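Local coordinates for TrwG protein (Bartonella grahamii, PDB 4NHF) that probably serves as a VirB8-family inner-membrane component of the Trw type IV secretion machinery, of which this is the soluble domain, at residues A[138-143]-A[170-175]. Numbering follows the deposited sequence. Where two conformers were deposited one is given.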
loop_
_atom_site.group_PDB
_atom_site.type_symbol
_atom_site.label_atom_id
_atom_site.label_comp_id
_atom_site.label_asym_id
_atom_site.label_seq_id
_atom_site.Cartn_x
_atom_site.Cartn_y
_atom_site.Cartn_z
ATOM N N GLN A 138 -2.566 9.308 20.041
ATOM C CA GLN A 138 -1.302 10.027 20.151
ATOM C C GLN A 138 -1.111 10.890 18.936
ATOM O O GLN A 138 -1.142 10.378 17.818
ATOM C CB GLN A 138 -0.166 9.061 20.209
ATOM C CG GLN A 138 -0.475 7.929 21.142
ATOM C CD GLN A 138 0.597 7.777 22.149
ATOM O OE1 GLN A 138 0.762 8.638 23.021
ATOM N NE2 GLN A 138 1.361 6.703 22.032
ATOM N N HIS A 139 -0.865 12.166 19.181
ATOM C CA HIS A 139 -0.547 13.148 18.173
ATOM C C HIS A 139 0.932 13.234 18.047
ATOM O O HIS A 139 1.655 13.510 19.005
ATOM C CB HIS A 139 -1.133 14.505 18.543
ATOM C CG HIS A 139 -2.593 14.442 18.793
ATOM N ND1 HIS A 139 -3.117 14.239 20.051
ATOM C CD2 HIS A 139 -3.639 14.461 17.946
ATOM C CE1 HIS A 139 -4.431 14.191 19.975
ATOM N NE2 HIS A 139 -4.773 14.306 18.707
ATOM N N GLN A 140 1.358 12.983 16.830
ATOM C CA GLN A 140 2.741 12.846 16.488
ATOM C C GLN A 140 3.053 13.754 15.334
ATOM O O GLN A 140 2.180 14.118 14.517
ATOM C CB GLN A 140 3.053 11.407 16.028
ATOM C CG GLN A 140 2.939 10.301 17.037
ATOM C CD GLN A 140 3.786 10.544 18.242
ATOM O OE1 GLN A 140 3.240 10.700 19.344
ATOM N NE2 GLN A 140 5.129 10.593 18.070
ATOM N N ILE A 141 4.330 14.059 15.238
ATOM C CA ILE A 141 4.902 14.813 14.103
ATOM C C ILE A 141 6.107 14.065 13.629
ATOM O O ILE A 141 7.005 13.832 14.425
ATOM C CB ILE A 141 5.457 16.174 14.492
ATOM C CG1 ILE A 141 4.459 16.995 15.258
ATOM C CG2 ILE A 141 5.920 16.983 13.251
ATOM C CD1 ILE A 141 3.275 17.338 14.416
ATOM N N ALA A 142 6.159 13.719 12.336
ATOM C CA ALA A 142 7.346 13.115 11.727
ATOM C C ALA A 142 8.120 14.234 10.992
ATOM O O ALA A 142 7.516 14.965 10.182
ATOM C CB ALA A 142 6.966 12.021 10.740
ATOM N N THR A 143 9.409 14.381 11.304
ATOM C CA THR A 143 10.335 15.321 10.623
ATOM C C THR A 143 11.200 14.473 9.695
ATOM O O THR A 143 11.879 13.547 10.133
ATOM C CB THR A 143 11.155 16.087 11.660
ATOM O OG1 THR A 143 10.255 16.739 12.599
ATOM C CG2 THR A 143 12.055 17.105 10.999
ATOM N N TYR A 170 14.543 10.461 9.569
ATOM C CA TYR A 170 13.192 10.298 10.039
ATOM C C TYR A 170 13.187 10.221 11.534
ATOM O O TYR A 170 13.934 9.428 12.115
ATOM C CB TYR A 170 12.542 9.055 9.429
ATOM C CG TYR A 170 11.083 8.852 9.820
ATOM C CD1 TYR A 170 10.730 8.311 11.074
ATOM C CD2 TYR A 170 10.065 9.226 8.964
ATOM C CE1 TYR A 170 9.383 8.076 11.401
ATOM C CE2 TYR A 170 8.744 9.030 9.279
ATOM C CZ TYR A 170 8.392 8.480 10.507
ATOM O OH TYR A 170 7.067 8.307 10.756
ATOM N N ARG A 171 12.380 11.079 12.146
ATOM C CA ARG A 171 12.047 10.947 13.563
ATOM C C ARG A 171 10.614 11.382 13.774
ATOM O O ARG A 171 10.106 12.304 13.124
ATOM C CB ARG A 171 12.998 11.723 14.501
ATOM C CG ARG A 171 13.078 13.202 14.209
ATOM C CD ARG A 171 14.071 13.904 15.106
ATOM N NE ARG A 171 13.614 13.975 16.485
ATOM C CZ ARG A 171 14.350 14.403 17.506
ATOM N NH1 ARG A 171 15.593 14.856 17.316
ATOM N NH2 ARG A 171 13.835 14.417 18.734
ATOM N N SER A 172 9.946 10.667 14.663
ATOM C CA SER A 172 8.573 10.935 15.031
ATOM C C SER A 172 8.565 11.322 16.511
ATOM O O SER A 172 9.159 10.643 17.327
ATOM C CB SER A 172 7.718 9.691 14.790
ATOM O OG SER A 172 6.529 9.722 15.549
ATOM N N ASP A 173 7.902 12.427 16.830
ATOM C CA ASP A 173 7.951 13.053 18.154
ATOM C C ASP A 173 6.517 13.443 18.519
ATOM O O ASP A 173 5.744 13.782 17.610
ATOM C CB ASP A 173 8.781 14.336 18.095
ATOM C CG ASP A 173 10.208 14.072 17.758
ATOM O OD1 ASP A 173 10.895 13.578 18.639
ATOM O OD2 ASP A 173 10.644 14.354 16.606
ATOM N N PRO A 174 6.155 13.350 19.815
ATOM C CA PRO A 174 4.831 13.763 20.248
ATOM C C PRO A 174 4.625 15.232 19.863
ATOM O O PRO A 174 5.567 16.003 19.908
ATOM C CB PRO A 174 4.856 13.581 21.781
ATOM C CG PRO A 174 6.013 12.663 22.063
ATOM C CD PRO A 174 6.987 12.841 20.928
ATOM N N GLU A 175 3.426 15.591 19.423
ATOM C CA GLU A 175 3.089 17.006 19.253
ATOM C C GLU A 175 2.531 17.415 20.592
ATOM O O GLU A 175 1.557 16.838 21.055
ATOM C CB GLU A 175 2.045 17.241 18.134
ATOM C CG GLU A 175 1.492 18.677 18.054
ATOM C CD GLU A 175 0.798 19.050 16.704
ATOM O OE1 GLU A 175 0.609 18.196 15.806
ATOM O OE2 GLU A 175 0.440 20.228 16.517
HETATM O O HOH W 1 -0.091 15.465 15.406
HETATM O O HOH W 2 9.288 15.356 14.678
#
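Ile-141 and Asp-173 form an antiparallel hydrogen-bonded pair, with Ile-141 N to Asp-173 O at 2.8 Å and a return bond from Asp-173 N to Ile-141 O. Thr-143 pairs likewise with Arg-171, and Glu-175 N still reaches His-139 O (2.8 Å) beyond the strand end, although from 41° above the carbonyl plane. Packing is tight at Ala-142 and Tyr-170, the buried residues here: Ala-142 CB meets the ring obliquely, 3.8 Å from Tyr-170 CE2. The bent chain of Gln-140 (chi2 -56°) brings its amide to the Ser-172 hydroxyl, NE2 donating to OG at 3.0 Å in the modelled conformer, within 10° of the amide plane. Ile-141 and Glu-175 bury most area, their side chains crossing with Ile-141 CG1 3.8 Å from Glu-175 CB. The solvent side is at exposed Thr-143 and Arg-171, where one water joins Asp-173 OD2, Ile-141 O and Thr-143 OG1. Within strand 165-174, the modelled Arg-171 conformer grips Asp-173 side-on in a salt bridge (NE to OD2 3.0 Å). In this NTF2-like fold's antiparallel sheet, strand 138-148 lies between 117-127 and outermost 165-174; helix 42-57 covers the Ala-142 face, where Glu-57 hydrogen-bonds the Tyr-170 hydroxyl and Tyr-52 stacks edge-to-face with the Tyr-170 ring.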